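Local coordinates for protein phosphoribosylformylglycinamidine synthase 2 (Thermus thermophilus, PDB 3VIU) that belongs to the AIR synthase-related (PurM-like) family, has two repeated pairs of N- and C-terminal domains, and binds adenosine-5'-diphosphate and a magnesium ion, at residues A[447-451]-A[452-456]; A[625-628]-A[629-632]; A[675-679]-A[680-684]; A[697-701]-A[702-706]. One frame throughout, in Å; residues are numbered along the deposited sequence.

Contact 1 of 4, residues A[447-451]-A[452-456]; sequences VDQNP and RYSRL
The Asn450 side chain lies flat over one face of the Tyr453 ring, amide and ring planes only 12° apart, with Asn450 CG 3.5 Å from Tyr453 CG. It reaches this stack because its CG stands anti to the backbone N (chi1 -179°), which lays the amide along the ring. Asn450 CB adds a CH-pi contact over the same ring, 4.2 Å from the Tyr453 centroid. The overlap takes place at the start of helix 451-456, where Asn450 holds the N-cap position and the chain turns out of strand 441-448. The carbonyl of this residue takes two donors from Ser454. Ser454 N meets Asn450 O at 3.1 Å, in the carbonyl plane and nearly straight at 162°. Ser454 OG also gives to Asn450 O, at 2.8 Å, from above the carbonyl plane and off the lone pairs. One residue on, Arg455 N binds Pro451 O at 2.8 Å and continues the first turn. Beyond the turn, Tyr453 OH is hydrogen-bonded to Glu656, and Arg452 forms a salt bridge with Glu587 and a cation-pi contact with Tyr581. The Asn450 side chain is about 11 Å from the bound magnesium ion, too far for a ligand. In this buried corner Asn450 O is held twice by a single serine, while the stacked amide and the bond to Glu656 fix the Tyr453 ring at both its face and its hydroxyl.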
# COMPACT_ATOMS: atom_id res chain seq x y z
N VAL A 447 2.00 -5.39 2.94
CA VAL A 447 1.32 -4.17 3.34
C VAL A 447 0.53 -4.51 4.59
O VAL A 447 -0.14 -5.54 4.63
CB VAL A 447 0.38 -3.66 2.23
CG1 VAL A 447 -0.54 -4.77 1.77
CG2 VAL A 447 -0.43 -2.49 2.73
N ASP A 448 0.61 -3.67 5.63
CA ASP A 448 -0.12 -3.94 6.87
C ASP A 448 -0.66 -2.71 7.58
O ASP A 448 -0.24 -1.58 7.32
CB ASP A 448 0.77 -4.63 7.92
CG ASP A 448 1.12 -6.06 7.57
OD1 ASP A 448 2.30 -6.30 7.25
OD2 ASP A 448 0.22 -6.94 7.65
N GLN A 449 -1.58 -2.97 8.50
CA GLN A 449 -2.19 -2.00 9.40
C GLN A 449 -3.34 -2.70 10.10
O GLN A 449 -4.08 -3.49 9.50
CB GLN A 449 -2.65 -0.70 8.70
CG GLN A 449 -4.05 -0.66 8.16
CD GLN A 449 -5.12 -0.46 9.22
OE1 GLN A 449 -5.06 0.46 10.05
NE2 GLN A 449 -6.14 -1.31 9.17
N ASN A 450 -3.44 -2.43 11.40
CA ASN A 450 -4.45 -3.00 12.27
C ASN A 450 -5.39 -1.86 12.71
O ASN A 450 -5.01 -1.00 13.49
CB ASN A 450 -3.74 -3.64 13.47
CG ASN A 450 -4.71 -4.30 14.44
OD1 ASN A 450 -4.41 -5.38 14.97
ND2 ASN A 450 -5.84 -3.66 14.70
N PRO A 451 -6.63 -1.86 12.21
CA PRO A 451 -7.61 -0.82 12.57
C PRO A 451 -8.00 -0.72 14.03
O PRO A 451 -8.30 0.38 14.51
CB PRO A 451 -8.80 -1.14 11.66
CG PRO A 451 -8.71 -2.60 11.50
CD PRO A 451 -7.23 -2.84 11.29
N ARG A 452 -8.01 -1.84 14.75
CA ARG A 452 -8.37 -1.83 16.16
C ARG A 452 -7.33 -1.06 16.96
O ARG A 452 -7.67 -0.18 17.75
CB ARG A 452 -8.51 -3.26 16.69
CG ARG A 452 -9.56 -4.07 15.94
CD ARG A 452 -9.82 -5.42 16.58
NE ARG A 452 -10.89 -6.16 15.91
CZ ARG A 452 -12.14 -5.74 15.79
NH1 ARG A 452 -12.51 -4.57 16.30
NH2 ARG A 452 -13.05 -6.50 15.18
N TYR A 453 -6.06 -1.37 16.74
CA TYR A 453 -4.96 -0.67 17.42
C TYR A 453 -5.02 0.81 17.04
O TYR A 453 -4.93 1.70 17.89
CB TYR A 453 -3.60 -1.20 16.94
CG TYR A 453 -3.30 -2.66 17.24
CD1 TYR A 453 -2.08 -3.21 16.84
CD2 TYR A 453 -4.19 -3.46 17.94
CE1 TYR A 453 -1.75 -4.53 17.15
CE2 TYR A 453 -3.87 -4.77 18.26
CZ TYR A 453 -2.65 -5.30 17.86
OH TYR A 453 -2.33 -6.60 18.17
N SER A 454 -5.17 1.06 15.74
CA SER A 454 -5.19 2.40 15.19
C SER A 454 -6.33 3.29 15.69
O SER A 454 -6.13 4.48 15.96
CB SER A 454 -5.17 2.31 13.66
OG SER A 454 -4.03 1.58 13.19
N ARG A 455 -7.53 2.73 15.81
CA ARG A 455 -8.67 3.50 16.29
C ARG A 455 -8.46 3.93 17.75
O ARG A 455 -8.71 5.07 18.11
CB ARG A 455 -9.96 2.67 16.15
CG ARG A 455 -11.12 3.04 17.09
CD ARG A 455 -11.57 4.48 16.97
NE ARG A 455 -12.19 4.81 15.69
CZ ARG A 455 -13.30 4.25 15.23
NH1 ARG A 455 -13.79 4.63 14.05
NH2 ARG A 455 -13.93 3.32 15.93
N LEU A 456 -7.96 3.01 18.57
CA LEU A 456 -7.72 3.28 19.98
C LEU A 456 -6.43 4.05 20.31
O LEU A 456 -6.33 4.70 21.36
CB LEU A 456 -7.73 1.96 20.75
CG LEU A 456 -9.09 1.26 20.73
CD1 LEU A 456 -8.93 -0.18 21.18
CD2 LEU A 456 -10.06 2.01 21.63

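Contact 2 of 4, residues A[625-628]-A[629-632]; sequences GLLL and ALAE
Ala631 N gives its hydrogen to Leu627 O at 2.9 Å, one of four backbone bonds, each spanning four residues, that join 625-628 to 629-632, successive turns of helix 625-634. The others run from Ala629 N to Gly625 O at 3.1 Å, from Leu630 N to Leu626 O at 3.0 Å and from Glu632 N to Leu628 O, also at 3.0 Å. The side chains that meet one turn apart sort onto different flanks of the helix. On one, Leu628 swings its CG anti to the backbone N (chi1 -170°), bringing CD2 obliquely against the carboxylate of Glu632, 3.8 Å from Glu632 CD. The glutamate is extended beyond CG. On another flank, Leu630 CD2 settles against two leucines of the preceding turn, 4.2 Å from Leu626 CG and 4.2 Å from Leu627 CD1. Leu626, Ala629 and Leu630 rest on Leu662 of strand 661-665, while Leu628 reaches Leu398 and Leu399 of helix 391-399. The Glu632 side chain is about 6 Å from the bound magnesium ion, whose site is made by Asp430, Asn472 and Asp620. All four carbonyls of 625-628 are thus bonded and the apolar side chains are buried against sheet and helix, while the partly exposed Glu632, with a methyl against its carboxylate, places that group near the metal site without being one of the three residues that make it.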
# COMPACT_ATOMS: atom_id res chain seq x y z
N GLY A 625 -2.95 -14.21 18.53
CA GLY A 625 -2.02 -14.83 19.45
C GLY A 625 -1.26 -16.07 19.01
O GLY A 625 -1.39 -16.55 17.88
N LEU A 626 -0.47 -16.59 19.94
CA LEU A 626 0.37 -17.76 19.73
C LEU A 626 -0.30 -18.96 19.09
O LEU A 626 0.24 -19.55 18.16
CB LEU A 626 1.01 -18.18 21.06
CG LEU A 626 1.82 -19.48 21.00
CD1 LEU A 626 2.96 -19.34 20.00
CD2 LEU A 626 2.37 -19.81 22.38
N LEU A 627 -1.47 -19.34 19.58
CA LEU A 627 -2.16 -20.50 19.04
C LEU A 627 -2.61 -20.32 17.59
O LEU A 627 -2.47 -21.23 16.77
CB LEU A 627 -3.35 -20.88 19.93
CG LEU A 627 -3.16 -22.12 20.83
CD1 LEU A 627 -1.79 -22.13 21.46
CD2 LEU A 627 -4.23 -22.13 21.89
N LEU A 628 -3.15 -19.15 17.26
CA LEU A 628 -3.58 -18.93 15.89
C LEU A 628 -2.37 -19.00 14.96
O LEU A 628 -2.42 -19.65 13.91
CB LEU A 628 -4.29 -17.59 15.73
CG LEU A 628 -4.95 -17.52 14.35
CD1 LEU A 628 -6.45 -17.46 14.52
CD2 LEU A 628 -4.42 -16.33 13.57
N ALA A 629 -1.27 -18.36 15.35
CA ALA A 629 -0.06 -18.39 14.53
C ALA A 629 0.33 -19.84 14.29
O ALA A 629 0.62 -20.24 13.16
CB ALA A 629 1.08 -17.66 15.25
N LEU A 630 0.31 -20.62 15.36
CA LEU A 630 0.65 -22.03 15.32
C LEU A 630 -0.23 -22.78 14.32
O LEU A 630 0.27 -23.56 13.50
CB LEU A 630 0.49 -22.62 16.72
CG LEU A 630 1.65 -23.30 17.44
CD1 LEU A 630 2.99 -22.71 17.07
CD2 LEU A 630 1.41 -23.16 18.92
N ALA A 631 -1.54 -22.55 14.37
CA ALA A 631 -2.45 -23.24 13.45
C ALA A 631 -2.20 -22.88 11.99
O ALA A 631 -2.31 -23.73 11.10
CB ALA A 631 -3.90 -22.94 13.83
N GLU A 632 -1.87 -21.62 11.73
CA GLU A 632 -1.61 -21.17 10.36
C GLU A 632 -0.42 -21.89 9.74
O GLU A 632 -0.34 -22.02 8.52
CB GLU A 632 -1.38 -19.66 10.32
CG GLU A 632 -2.63 -18.84 10.60
CD GLU A 632 -2.39 -17.34 10.57
OE1 GLU A 632 -3.23 -16.62 9.98
OE2 GLU A 632 -1.38 -16.89 11.14

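Contact 3 of 4, residues A[675-679]-A[680-684]; sequences LLLEE and RGLPY
Leu677 O is gripped by two backbone amides that reach it from opposite faces of its plane: Leu682 N at 3.2 Å, with an almost straight N-H (167°), and Arg680 N at 3.0 Å, more bent and well above the carbonyl plane. Beside it, Gly681 N binds Glu678 O at 2.9 Å. With the positive phi of Gly681, the bonds from Leu682 and Gly681 back into the last turn make a Schellman motif, which ends helix 670-679 and sends the chain off toward strand 684-690. Tyr684 has its CG between the backbone N and the carbonyl carbon (chi1 77°), which turns the ring toward the helix; its OH donates to Glu678 OE2 at 2.6 Å, meeting the oxygen nearly along its C-O axis. The carboxylate comes to the ring edge, its plane 32° from that of the ring. Leu677 CD1 packs at the base of the same side chain, 3.7 Å from Tyr684 CB. Arg680 bends at chi2 so that Leu676 CD2 lies over one face of its guanidinium, toward the rim; the group forms a salt bridge with Asp608 of helix 596-611. Leu677 and Leu682 both rest against Ile567 of strand 563-567.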
# COMPACT_ATOMS: atom_id res chain seq x y z
N LEU A 675 22.27 -20.38 20.59
CA LEU A 675 23.47 -19.64 20.95
C LEU A 675 23.34 -18.24 20.35
O LEU A 675 23.66 -17.24 20.99
CB LEU A 675 24.70 -20.37 20.41
CG LEU A 675 26.08 -20.09 21.02
CD1 LEU A 675 26.57 -18.71 20.62
CD2 LEU A 675 25.99 -20.23 22.54
N LEU A 676 22.84 -18.17 19.11
CA LEU A 676 22.66 -16.90 18.41
C LEU A 676 21.67 -15.99 19.14
O LEU A 676 21.96 -14.82 19.40
CB LEU A 676 22.21 -17.16 16.97
CG LEU A 676 21.90 -15.99 16.03
CD1 LEU A 676 21.97 -16.46 14.58
CD2 LEU A 676 20.52 -15.41 16.33
N LEU A 677 20.50 -16.52 19.47
CA LEU A 677 19.49 -15.72 20.16
C LEU A 677 20.03 -15.19 21.49
O LEU A 677 19.78 -14.04 21.85
CB LEU A 677 18.23 -16.54 20.40
CG LEU A 677 17.53 -17.02 19.13
CD1 LEU A 677 16.36 -17.91 19.50
CD2 LEU A 677 17.08 -15.83 18.30
N GLU A 678 20.76 -16.04 22.21
CA GLU A 678 21.33 -15.64 23.49
C GLU A 678 22.33 -14.49 23.35
O GLU A 678 22.33 -13.56 24.15
CB GLU A 678 22.00 -16.84 24.16
CG GLU A 678 21.12 -17.54 25.16
CD GLU A 678 21.43 -19.00 25.28
OE1 GLU A 678 22.63 -19.36 25.19
OE2 GLU A 678 20.49 -19.80 25.48
N GLU A 679 23.18 -14.56 22.33
CA GLU A 679 24.18 -13.52 22.11
C GLU A 679 23.50 -12.20 21.74
O GLU A 679 24.15 -11.15 21.72
CB GLU A 679 25.16 -13.92 21.00
CG GLU A 679 25.89 -15.23 21.29
CD GLU A 679 26.97 -15.54 20.28
OE1 GLU A 679 26.68 -15.54 19.06
OE2 GLU A 679 28.12 -15.80 20.70
N ARG A 680 22.21 -12.26 21.44
CA ARG A 680 21.44 -11.07 21.09
C ARG A 680 20.58 -10.63 22.27
O ARG A 680 19.79 -9.69 22.14
CB ARG A 680 20.53 -11.36 19.89
CG ARG A 680 21.25 -11.81 18.64
CD ARG A 680 22.22 -10.75 18.15
NE ARG A 680 22.97 -11.22 16.99
CZ ARG A 680 22.43 -11.43 15.79
NH1 ARG A 680 21.14 -11.22 15.58
NH2 ARG A 680 23.19 -11.87 14.79
N GLY A 681 20.74 -11.30 23.41
CA GLY A 681 19.97 -10.98 24.60
C GLY A 681 18.47 -11.06 24.37
O GLY A 681 17.70 -10.32 24.98
N LEU A 682 18.06 -11.98 23.50
CA LEU A 682 16.64 -12.13 23.18
C LEU A 682 15.94 -13.26 23.93
O LEU A 682 16.43 -14.39 23.98
CB LEU A 682 16.47 -12.35 21.67
CG LEU A 682 16.87 -11.22 20.72
CD1 LEU A 682 16.50 -11.60 19.29
CD2 LEU A 682 16.15 -9.94 21.12
N PRO A 683 14.78 -12.96 24.54
CA PRO A 683 14.06 -14.01 25.27
C PRO A 683 13.60 -14.99 24.21
O PRO A 683 13.26 -14.59 23.10
CB PRO A 683 12.89 -13.25 25.89
CG PRO A 683 13.39 -11.83 25.99
CD PRO A 683 14.11 -11.66 24.68
N TYR A 684 13.60 -16.28 24.54
CA TYR A 684 13.17 -17.29 23.58
C TYR A 684 12.76 -18.55 24.32
O TYR A 684 13.00 -18.68 25.53
CB TYR A 684 14.30 -17.62 22.59
CG TYR A 684 15.39 -18.52 23.15
CD1 TYR A 684 15.22 -19.91 23.17
CD2 TYR A 684 16.57 -17.99 23.66
CE1 TYR A 684 16.21 -20.75 23.69
CE2 TYR A 684 17.56 -18.82 24.19
CZ TYR A 684 17.37 -20.20 24.20
OH TYR A 684 18.34 -21.02 24.73

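Contact 4 of 4, residues A[697-701]-A[702-706]; sequences VLTPG and GVLEW
Gly702 opens the return strand of a tight beta hairpin, and its backbone is tied to Thr699 in both directions: Gly702 N binds Thr699 O at 3.0 Å, and Gly702 O takes both Thr699 N, at 2.9 Å, and Thr699 OG1, at 2.7 Å. Between them Pro700 and Gly701 form the middle of a type I turn, and Thr699 OG1 also accepts from Gly701 N at 3.2 Å, an ST turn. The hydroxyl serves both bonds because it stands between the threonine's own N and carbonyl carbon (chi1 64°), facing into the turn. Val703 comes next, in a non-hydrogen-bonded pair with Leu698; on the exposed face of the hairpin Val703 CG2 meets Leu698 CD1 at 3.6 Å, the two side chains crossing at about a right angle. Leu704 pairs with Val697 through two backbone bonds, N to O and O to N, each 2.8 Å and straight to within 2°. Its CD1 lies 4.0 Å from Thr699 CG2, on the other face. Further along, Trp706 presents the edge of its indole to Val697, CZ3 to CG2, while its NE1 bonds to Gln392 O. Strand 702-707 is one of the two edge strands of its mixed sheet within the chain, with 694-699 beside it and then 641-644; Leu704 and Trp706 lean on helix 391-399, and Val697 and Trp706 touch helix 625-634.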
# COMPACT_ATOMS: atom_id res chain seq x y z
N VAL A 697 -1.21 -28.99 22.37
CA VAL A 697 -0.61 -28.02 23.27
C VAL A 697 -0.71 -28.39 24.74
O VAL A 697 -1.81 -28.46 25.30
CB VAL A 697 -1.26 -26.62 23.10
CG1 VAL A 697 -0.54 -25.60 23.99
CG2 VAL A 697 -1.23 -26.18 21.62
N LEU A 698 0.43 -28.64 25.37
CA LEU A 698 0.44 -28.98 26.78
C LEU A 698 0.47 -27.68 27.58
O LEU A 698 1.27 -26.79 27.30
CB LEU A 698 1.67 -29.84 27.13
CG LEU A 698 1.85 -30.19 28.61
CD1 LEU A 698 0.66 -30.98 29.12
CD2 LEU A 698 3.12 -30.98 28.80
N THR A 699 -0.43 -27.58 28.54
CA THR A 699 -0.51 -26.41 29.42
C THR A 699 -0.43 -26.97 30.83
O THR A 699 -0.60 -28.17 31.04
CB THR A 699 -1.87 -25.66 29.30
OG1 THR A 699 -2.92 -26.53 29.74
CG2 THR A 699 -2.14 -25.24 27.87
N PRO A 700 -0.18 -26.10 31.83
CA PRO A 700 -0.09 -26.59 33.21
C PRO A 700 -1.40 -27.25 33.65
O PRO A 700 -1.43 -27.98 34.65
CB PRO A 700 0.20 -25.32 34.00
CG PRO A 700 0.91 -24.44 33.02
CD PRO A 700 0.13 -24.66 31.75
N GLY A 701 -2.48 -27.01 32.90
CA GLY A 701 -3.76 -27.58 33.26
C GLY A 701 -4.25 -28.72 32.39
O GLY A 701 -5.43 -29.09 32.45
N GLY A 702 -3.37 -29.29 31.59
CA GLY A 702 -3.77 -30.40 30.73
C GLY A 702 -3.43 -30.14 29.28
O GLY A 702 -2.89 -29.09 28.94
N VAL A 703 -3.76 -31.10 28.43
CA VAL A 703 -3.48 -31.01 27.01
C VAL A 703 -4.67 -30.53 26.17
O VAL A 703 -5.78 -31.05 26.29
CB VAL A 703 -3.03 -32.38 26.46
CG1 VAL A 703 -2.96 -32.35 24.95
CG2 VAL A 703 -1.68 -32.74 27.05
N LEU A 704 -4.42 -29.53 25.34
CA LEU A 704 -5.44 -29.00 24.46
C LEU A 704 -5.10 -29.64 23.12
O LEU A 704 -3.92 -29.74 22.78
CB LEU A 704 -5.32 -27.48 24.36
CG LEU A 704 -5.57 -26.67 25.63
CD1 LEU A 704 -5.29 -25.19 25.35
CD2 LEU A 704 -7.00 -26.87 26.10
N GLU A 705 -6.10 -30.07 22.36
CA GLU A 705 -5.85 -30.72 21.09
C GLU A 705 -6.89 -30.50 20.00
O GLU A 705 -8.09 -30.48 20.25
CB GLU A 705 -5.67 -32.22 21.31
CG GLU A 705 -5.48 -33.02 20.04
CD GLU A 705 -4.90 -34.40 20.30
OE1 GLU A 705 -3.72 -34.49 20.72
OE2 GLU A 705 -5.63 -35.39 20.09
N TRP A 706 -6.41 -30.34 18.77
CA TRP A 706 -7.26 -30.15 17.60
C TRP A 706 -6.69 -30.96 16.44
O TRP A 706 -5.47 -31.10 16.32
CB TRP A 706 -7.27 -28.69 17.17
CG TRP A 706 -7.79 -27.73 18.17
CD1 TRP A 706 -9.06 -27.25 18.27
CD2 TRP A 706 -7.03 -27.05 19.18
NE1 TRP A 706 -9.14 -26.30 19.26
CE2 TRP A 706 -7.90 -26.15 19.83
CE3 TRP A 706 -5.69 -27.11 19.59
CZ2 TRP A 706 -7.49 -25.32 20.87
CZ3 TRP A 706 -5.28 -26.28 20.61
CH2 TRP A 706 -6.17 -25.40 21.24

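In the fold
From the N terminus the four contacts follow in series, none nesting in or crossing another. Contacts 1, 3 and 4 each turn the chain, at a helix start, a helix end and a hairpin, while contact 2 stays within a helix. Contact 1 joins strand 441-448 to helix 451-456 in the second N-terminal-type domain. Contact 2 lies in helix 625-634 of the following C-terminal-type domain, its centre about 19 Å from that of contact 1. Contact 3 leads into strand 684-690; contact 4 lies at the edge of the sheet to which that strand belongs. Contacts 2 and 4 alone touch: Leu627 CD2 packs 3.9 Å from Trp706 CH2, joining helix 625-634 to the hairpin.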